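Local structure of aspartate aminotransferase, cytoplasmic (Schizosaccharomyces pombe 972h-, 6JPK) at residues Val86-Asn91 and Glu239-Asn244; Gly228-Asp233 and Gln318-Met323; Lys81-Val86 and Gln251-Asn256. The protein catalyses the pyridoxal 5'-phosphate-dependent transfer of an amino group between L-aspartate and 2-oxoglutarate, giving oxaloacetate and L-glutamate, and works as a homodimer. The protein carries 1 engineered substitution. All coordinates share one frame; numbering follows the deposited sequence.

Contact 1 (Val86-Asn91 and Glu239-Asn244); sequences VLFRPN and EFVKYN
Val241 holds CG1 anti to its backbone N (chi1 174°) and CG2 anti to its carbonyl carbon, so that CG1 lies against the Asn91 amide and CG2 faces mainly the Phe88 ring. Asn91 and Phe88 each turn CG anti to the carbonyl carbon (chi1 -74° and -65°), which swings the amide and the ring toward Val241. Phe88 brings CE1 to 3.8 Å from Val241 CG2, an oblique approach to the ring. Asn91 comes to Val241 from the opposite direction: Val241 CG1 lies 3.9 Å from Asn91 CG and almost as close to OD1 and ND2, while Asn91 ND2 is 3.9 Å from Val241 CB. No hydrogen bond crosses between the segments; the side-chain ND2 of Asn91 donates instead to Asn238 OD1. The type I turn from Phe88 to Asn91, closed by Asn91 N to Phe88 O at 2.8 Å, sets both side chains against the one valine. With an alanine at Asn91, Asn238 OD1 would probably lose this donor and a gap open beside Val241 CG1. The contact joins the turn after helix 77-87 to Val241 of helix 235-241, beside the large sheet: Leu87 rests on Val249 and Val241 on Phe247, both in strand 247-252.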
# COMPACT_ATOMS: atom_id res chain seq x y z
N VAL A 86 -7.36 -2.28 -21.17
CA VAL A 86 -6.85 -3.59 -21.57
C VAL A 86 -7.77 -4.72 -21.08
O VAL A 86 -7.83 -5.79 -21.70
CB VAL A 86 -5.39 -3.78 -21.09
CG1 VAL A 86 -5.32 -3.96 -19.58
CG2 VAL A 86 -4.73 -4.99 -21.82
N LEU A 87 -8.54 -4.48 -20.00
CA LEU A 87 -9.54 -5.45 -19.54
C LEU A 87 -10.72 -5.54 -20.49
O LEU A 87 -11.31 -6.62 -20.65
CB LEU A 87 -10.07 -5.06 -18.15
CG LEU A 87 -9.16 -5.20 -16.94
CD1 LEU A 87 -9.88 -4.70 -15.69
CD2 LEU A 87 -8.71 -6.65 -16.79
N PHE A 88 -11.12 -4.42 -21.08
CA PHE A 88 -12.38 -4.28 -21.79
C PHE A 88 -12.15 -3.86 -23.24
O PHE A 88 -12.90 -3.04 -23.79
CB PHE A 88 -13.29 -3.27 -21.08
CG PHE A 88 -13.73 -3.70 -19.69
CD1 PHE A 88 -14.53 -4.83 -19.53
CD2 PHE A 88 -13.35 -2.99 -18.57
CE1 PHE A 88 -14.94 -5.25 -18.25
CE2 PHE A 88 -13.76 -3.39 -17.30
CZ PHE A 88 -14.55 -4.53 -17.14
N ARG A 89 -11.15 -4.44 -23.90
CA ARG A 89 -10.93 -4.11 -25.30
C ARG A 89 -12.17 -4.35 -26.17
O ARG A 89 -12.46 -3.50 -27.03
CB ARG A 89 -9.69 -4.85 -25.84
CG ARG A 89 -8.41 -4.57 -25.02
CD ARG A 89 -7.13 -4.49 -25.87
NE ARG A 89 -6.70 -5.80 -26.37
CZ ARG A 89 -5.79 -5.99 -27.32
NH1 ARG A 89 -5.20 -4.96 -27.91
NH2 ARG A 89 -5.48 -7.23 -27.70
N PRO A 90 -12.95 -5.43 -25.99
CA PRO A 90 -14.20 -5.56 -26.76
C PRO A 90 -15.31 -4.60 -26.33
O PRO A 90 -16.35 -4.58 -26.99
CB PRO A 90 -14.63 -7.01 -26.51
CG PRO A 90 -13.38 -7.71 -26.00
CD PRO A 90 -12.66 -6.66 -25.23
N ASN A 91 -15.15 -3.83 -25.25
CA ASN A 91 -16.22 -2.97 -24.75
C ASN A 91 -15.70 -1.57 -24.42
O ASN A 91 -15.81 -1.10 -23.28
CB ASN A 91 -16.88 -3.60 -23.53
CG ASN A 91 -17.78 -4.77 -23.90
OD1 ASN A 91 -18.79 -4.58 -24.55
ND2 ASN A 91 -17.42 -5.97 -23.46
N GLU A 239 -17.84 -11.08 -21.35
CA GLU A 239 -19.14 -11.73 -21.53
C GLU A 239 -20.14 -11.22 -20.50
O GLU A 239 -21.31 -10.98 -20.83
CB GLU A 239 -18.98 -13.25 -21.43
CG GLU A 239 -20.15 -14.02 -22.02
CD GLU A 239 -20.28 -13.86 -23.54
OE1 GLU A 239 -19.32 -13.39 -24.22
OE2 GLU A 239 -21.35 -14.21 -24.07
N PHE A 240 -19.69 -11.03 -19.26
CA PHE A 240 -20.60 -10.57 -18.21
C PHE A 240 -21.12 -9.17 -18.50
O PHE A 240 -22.25 -8.85 -18.11
CB PHE A 240 -19.91 -10.64 -16.84
CG PHE A 240 -20.86 -10.46 -15.69
CD1 PHE A 240 -21.70 -11.49 -15.31
CD2 PHE A 240 -20.91 -9.26 -14.99
CE1 PHE A 240 -22.59 -11.34 -14.25
CE2 PHE A 240 -21.80 -9.10 -13.93
CZ PHE A 240 -22.64 -10.13 -13.56
N VAL A 241 -20.35 -8.34 -19.20
CA VAL A 241 -20.79 -6.99 -19.53
C VAL A 241 -22.12 -7.01 -20.28
O VAL A 241 -22.96 -6.11 -20.11
CB VAL A 241 -19.71 -6.24 -20.35
CG1 VAL A 241 -20.25 -4.88 -20.83
CG2 VAL A 241 -18.44 -6.05 -19.52
N LYS A 242 -22.34 -8.03 -21.11
CA LYS A 242 -23.56 -8.14 -21.91
C LYS A 242 -24.82 -8.15 -21.06
O LYS A 242 -25.90 -7.83 -21.58
CB LYS A 242 -23.53 -9.42 -22.74
CG LYS A 242 -22.32 -9.54 -23.66
CD LYS A 242 -22.36 -10.86 -24.43
CE LYS A 242 -21.26 -10.92 -25.48
NZ LYS A 242 -21.28 -12.24 -26.19
N TYR A 243 -24.73 -8.52 -19.79
CA TYR A 243 -25.92 -8.66 -18.96
C TYR A 243 -26.35 -7.35 -18.30
O TYR A 243 -27.41 -7.33 -17.66
CB TYR A 243 -25.69 -9.74 -17.90
CG TYR A 243 -25.35 -11.09 -18.47
CD1 TYR A 243 -24.06 -11.59 -18.38
CD2 TYR A 243 -26.30 -11.85 -19.13
CE1 TYR A 243 -23.74 -12.82 -18.92
CE2 TYR A 243 -25.98 -13.10 -19.65
CZ TYR A 243 -24.69 -13.57 -19.55
OH TYR A 243 -24.35 -14.79 -20.08
N ASN A 244 -25.56 -6.29 -18.41
CA ASN A 244 -25.92 -4.95 -17.93
C ASN A 244 -26.25 -4.96 -16.43
O ASN A 244 -27.26 -4.40 -15.98
CB ASN A 244 -27.09 -4.38 -18.76
CG ASN A 244 -27.15 -2.83 -18.74
OD1 ASN A 244 -26.13 -2.13 -18.62
ND2 ASN A 244 -28.37 -2.30 -18.86

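Contact 2 (Gly228-Asp233 and Gln318-Met323); sequences GDLNRD and QDLKTM
Leu230 and Leu320 meet through their methyl ends, CD2 of Leu230 lying 4.0 Å from CD1 of Leu320, with the two side chains crossing at about a right angle. Both leucines set CG anti to the carbonyl carbon; in Leu320 (chi1 -62°) this sends CD1 toward the short helix 230-233. Beside them, backbone meets backbone: Gly228 CA is 4.2 Å from Leu320 O and 4.5 Å from Lys321 CA. At the backbone angles of Gly228 a CB would jam against the carbonyl O of the preceding residue, which by itself calls for glycine, and it would also come close to Lys321 CA. Segment 318-323 belongs to the long helix 310-340, consistent with the helix that runs from the large to the small domain in class I aminotransferases, and the loop leading into helix 230-233 lies against it. Asp229 is the N-cap of that short helix, its OD1 accepting from Arg232 N at 3.1 Å in a nearly straight bond (169°) that arrives from above the carboxylate plane. Arg232 folds back, placing its guanidinium face over Asp229 CB. Farther out, Ser227 OG bonds to both Asp229 N and Asp233 OD1, while Leu230 also packs on Phe313, Trp316 and Glu317, one or two turns earlier in helix 310-340.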
# COMPACT_ATOMS: atom_id res chain seq x y z
N GLY A 228 -1.22 -16.09 -23.00
CA GLY A 228 -0.54 -15.29 -24.00
C GLY A 228 -1.46 -14.46 -24.86
O GLY A 228 -0.99 -13.74 -25.74
N ASP A 229 -2.77 -14.52 -24.61
CA ASP A 229 -3.78 -13.82 -25.41
C ASP A 229 -4.61 -13.00 -24.43
O ASP A 229 -5.34 -13.57 -23.61
CB ASP A 229 -4.65 -14.83 -26.17
CG ASP A 229 -5.65 -14.19 -27.13
OD1 ASP A 229 -6.22 -13.12 -26.82
OD2 ASP A 229 -5.89 -14.78 -28.20
N LEU A 230 -4.49 -11.67 -24.50
CA LEU A 230 -5.12 -10.80 -23.51
C LEU A 230 -6.64 -10.87 -23.57
O LEU A 230 -7.31 -10.92 -22.53
CB LEU A 230 -4.65 -9.36 -23.70
CG LEU A 230 -3.22 -9.09 -23.26
CD1 LEU A 230 -2.72 -7.80 -23.90
CD2 LEU A 230 -3.13 -9.01 -21.75
N ASN A 231 -7.22 -10.81 -24.77
CA ASN A 231 -8.68 -10.82 -24.90
C ASN A 231 -9.27 -12.18 -24.55
O ASN A 231 -10.37 -12.25 -24.00
CB ASN A 231 -9.10 -10.41 -26.31
CG ASN A 231 -8.82 -8.95 -26.60
OD1 ASN A 231 -8.47 -8.19 -25.70
ND2 ASN A 231 -8.98 -8.55 -27.85
N ARG A 232 -8.56 -13.28 -24.85
CA ARG A 232 -9.01 -14.60 -24.41
C ARG A 232 -9.06 -14.67 -22.89
O ARG A 232 -10.01 -15.23 -22.32
CB ARG A 232 -8.08 -15.69 -24.95
CG ARG A 232 -8.45 -17.11 -24.53
CD ARG A 232 -7.41 -18.11 -25.08
NE ARG A 232 -7.21 -17.93 -26.52
CZ ARG A 232 -6.15 -18.34 -27.20
NH1 ARG A 232 -5.15 -18.97 -26.58
NH2 ARG A 232 -6.07 -18.12 -28.51
N ASP A 233 -8.06 -14.12 -22.21
CA ASP A 233 -8.02 -14.25 -20.76
C ASP A 233 -9.03 -13.34 -20.06
O ASP A 233 -9.44 -13.65 -18.94
CB ASP A 233 -6.60 -14.00 -20.24
CG ASP A 233 -5.64 -15.12 -20.64
OD1 ASP A 233 -6.11 -16.13 -21.20
OD2 ASP A 233 -4.41 -14.98 -20.40
N GLN A 318 4.64 -10.27 -26.86
CA GLN A 318 5.68 -11.27 -27.08
C GLN A 318 6.20 -11.84 -25.76
O GLN A 318 6.44 -13.05 -25.65
CB GLN A 318 6.83 -10.69 -27.89
CG GLN A 318 6.51 -10.51 -29.35
CD GLN A 318 5.90 -11.77 -29.95
OE1 GLN A 318 6.51 -12.84 -29.94
NE2 GLN A 318 4.66 -11.65 -30.44
N ASP A 319 6.42 -10.99 -24.75
CA ASP A 319 6.88 -11.49 -23.45
C ASP A 319 5.83 -12.39 -22.79
O ASP A 319 6.18 -13.39 -22.16
CB ASP A 319 7.23 -10.33 -22.52
CG ASP A 319 8.37 -9.43 -23.06
OD1 ASP A 319 9.08 -9.81 -24.01
OD2 ASP A 319 8.55 -8.33 -22.50
N LEU A 320 4.54 -12.04 -22.91
CA LEU A 320 3.47 -12.90 -22.40
C LEU A 320 3.49 -14.27 -23.09
O LEU A 320 3.33 -15.31 -22.44
CB LEU A 320 2.11 -12.23 -22.60
CG LEU A 320 1.93 -10.90 -21.86
CD1 LEU A 320 0.64 -10.20 -22.27
CD2 LEU A 320 1.97 -11.15 -20.36
N LYS A 321 3.67 -14.27 -24.41
CA LYS A 321 3.80 -15.53 -25.14
C LYS A 321 4.98 -16.35 -24.63
O LYS A 321 4.86 -17.57 -24.46
CB LYS A 321 3.96 -15.24 -26.64
CG LYS A 321 4.17 -16.47 -27.50
CD LYS A 321 4.21 -16.09 -28.97
CE LYS A 321 4.33 -17.32 -29.86
NZ LYS A 321 4.74 -16.94 -31.24
N THR A 322 6.12 -15.71 -24.38
CA THR A 322 7.28 -16.41 -23.84
C THR A 322 6.94 -17.13 -22.54
O THR A 322 7.21 -18.33 -22.39
CB THR A 322 8.44 -15.44 -23.62
OG1 THR A 322 8.88 -14.93 -24.88
CG2 THR A 322 9.62 -16.17 -22.94
N MET A 323 6.35 -16.40 -21.58
CA MET A 323 6.06 -16.97 -20.27
C MET A 323 4.98 -18.04 -20.37
O MET A 323 5.15 -19.15 -19.83
CB MET A 323 5.63 -15.88 -19.29
CG MET A 323 6.71 -14.83 -18.97
SD MET A 323 6.16 -13.70 -17.66
CE MET A 323 4.99 -12.69 -18.56

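Contact 3 (Lys81-Val86 and Gln251-Asn256); sequences KAAAEV and QSFAKN. With PO4 (phosphate ion), chain C.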
# COMPACT_ATOMS: atom_id res chain seq x y z
N LYS A 81 -6.65 4.58 -16.54
CA LYS A 81 -7.43 4.50 -17.77
C LYS A 81 -6.96 3.33 -18.63
O LYS A 81 -7.78 2.55 -19.13
CB LYS A 81 -7.35 5.81 -18.55
CG LYS A 81 -8.28 5.84 -19.79
CD LYS A 81 -8.09 7.12 -20.59
CE LYS A 81 -8.98 7.16 -21.83
NZ LYS A 81 -8.59 8.27 -22.74
N ALA A 82 -5.64 3.19 -18.82
CA ALA A 82 -5.10 2.11 -19.65
C ALA A 82 -5.37 0.73 -19.03
O ALA A 82 -5.59 -0.24 -19.76
CB ALA A 82 -3.60 2.30 -19.85
N ALA A 83 -5.32 0.63 -17.70
CA ALA A 83 -5.58 -0.65 -17.05
C ALA A 83 -7.00 -1.13 -17.32
O ALA A 83 -7.23 -2.32 -17.55
CB ALA A 83 -5.34 -0.53 -15.55
N ALA A 84 -7.97 -0.20 -17.29
CA ALA A 84 -9.34 -0.53 -17.64
C ALA A 84 -9.48 -0.88 -19.11
O ALA A 84 -10.23 -1.81 -19.47
CB ALA A 84 -10.26 0.64 -17.28
N GLU A 85 -8.80 -0.14 -19.99
CA GLU A 85 -8.93 -0.41 -21.42
C GLU A 85 -8.46 -1.81 -21.77
O GLU A 85 -9.10 -2.50 -22.59
CB GLU A 85 -8.16 0.65 -22.23
CG GLU A 85 -8.82 2.02 -22.17
CD GLU A 85 -8.02 3.12 -22.87
OE1 GLU A 85 -8.66 4.03 -23.45
OE2 GLU A 85 -6.77 3.10 -22.83
N VAL A 86 -7.36 -2.28 -21.17
CA VAL A 86 -6.85 -3.59 -21.57
C VAL A 86 -7.77 -4.72 -21.08
O VAL A 86 -7.83 -5.79 -21.70
CB VAL A 86 -5.39 -3.78 -21.09
CG1 VAL A 86 -5.32 -3.96 -19.58
CG2 VAL A 86 -4.73 -4.99 -21.82
N GLN A 251 -7.73 -6.18 -10.26
CA GLN A 251 -6.77 -6.45 -11.33
C GLN A 251 -5.36 -6.31 -10.79
O GLN A 251 -5.05 -5.34 -10.10
CB GLN A 251 -7.00 -5.49 -12.50
CG GLN A 251 -5.98 -5.51 -13.61
CD GLN A 251 -6.25 -4.39 -14.61
OE1 GLN A 251 -6.70 -3.31 -14.22
NE2 GLN A 251 -6.02 -4.64 -15.90
N SER A 252 -4.51 -7.28 -11.10
CA SER A 252 -3.11 -7.25 -10.71
C SER A 252 -2.22 -7.31 -11.94
O SER A 252 -2.51 -8.05 -12.89
CB SER A 252 -2.77 -8.44 -9.78
OG SER A 252 -1.38 -8.53 -9.54
N PHE A 253 -1.13 -6.54 -11.92
CA PHE A 253 -0.09 -6.65 -12.92
C PHE A 253 1.15 -7.34 -12.37
O PHE A 253 2.21 -7.31 -13.01
CB PHE A 253 0.28 -5.26 -13.48
CG PHE A 253 -0.83 -4.64 -14.28
CD1 PHE A 253 -1.82 -3.89 -13.64
CD2 PHE A 253 -0.91 -4.81 -15.64
CE1 PHE A 253 -2.86 -3.32 -14.37
CE2 PHE A 253 -1.94 -4.25 -16.37
CZ PHE A 253 -2.92 -3.50 -15.73
N ALA A 254 1.03 -7.98 -11.20
CA ALA A 254 2.17 -8.61 -10.56
C ALA A 254 2.78 -9.69 -11.46
O ALA A 254 4.00 -9.74 -11.64
CB ALA A 254 1.75 -9.21 -9.22
N LYS A 255 1.95 -10.57 -12.01
CA LYS A 255 2.46 -11.66 -12.83
C LYS A 255 2.55 -11.29 -14.31
O LYS A 255 3.55 -11.62 -14.96
CB LYS A 255 1.60 -12.91 -12.64
CG LYS A 255 1.17 -13.19 -11.17
CD LYS A 255 2.10 -14.10 -10.43
CE LYS A 255 1.46 -14.72 -9.17
NZ LYS A 255 1.23 -13.79 -8.01
N ASN A 256 1.54 -10.62 -14.89
CA ASN A 256 1.61 -10.43 -16.34
C ASN A 256 2.65 -9.38 -16.75
O ASN A 256 3.12 -9.41 -17.89
CB ASN A 256 0.23 -10.11 -16.93
CG ASN A 256 -0.38 -8.82 -16.42
OD1 ASN A 256 0.24 -8.07 -15.66
ND2 ASN A 256 -1.61 -8.55 -16.86
P PO4 C . -0.87 -9.36 -5.70
O1 PO4 C . -1.36 -8.70 -4.43
O2 PO4 C . -1.18 -8.51 -6.91
O3 PO4 C . 0.62 -9.57 -5.57
O4 PO4 C . -1.52 -10.70 -5.93
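The Phe253 ring meets Ala83 at its edge, the methyl CB lying near the ring plane and 3.8 Å from CZ. The flat amide of Gln251 reaches the same alanine: NE2 donates to Ala83 O at 3.1 Å, with the oxygen only 10° out of the amide plane, although the donor stands above the plane of the accepting carbonyl. Gln251 OE1 touches Ala83 CB at 3.4 Å and accepts from His268 NE2, so both ends of the buried amide are bonded and its rotation is fixed. An extended chain, with CG anti to the backbone N (chi1 172°), carries this amide from strand 247-252 across to helix 77-87. There Val86 CG1, placed between its own backbone N and carbonyl carbon, lies 3.8 Å from Gln251 NE2. In the fold type I architecture of class I aminotransferases, this is a helix packed against the C-terminal end of an inner strand of the large mixed sheet, which runs on to the cofactor lysine, by similarity Lys255, here without cofactor. Ser252 OG accepts from Ala254 N at 3.0 Å, forming an ST turn, and donates to the phosphate ion, 2.6 Å from its O2. Ser107, Gly108, Thr109, Arg263 and Tyr70 of the second subunit also bind this ion, consistent with the pocket for the cofactor phosphate.

Val86 is shared by the segments of contacts 1 and 3, whose centres are about 15 Å apart and which both use helix 77-87, though it touches the partner segment only in contact 3. Leu87 CG comes within 3.4 Å of Gln251 NE2, and Val86 CG2 packs on Leu230 CD1 of contact 2 at 4.0 Å. Contacts 1 and 2, about 19 Å apart between centres, are further joined by a probable hydrogen bond from Arg89 NE to Asn231 OD1 (3.1 Å). Contact 2 approaches the active site from the long-helix side: Leu320 CD2 is 3.2 Å from Asn256 O, and the Leu320 side chain is about 8 Å from that of Lys255, the probable cofactor lysine. Contact 3 itself holds Lys255 and the phosphate-binding Ser252.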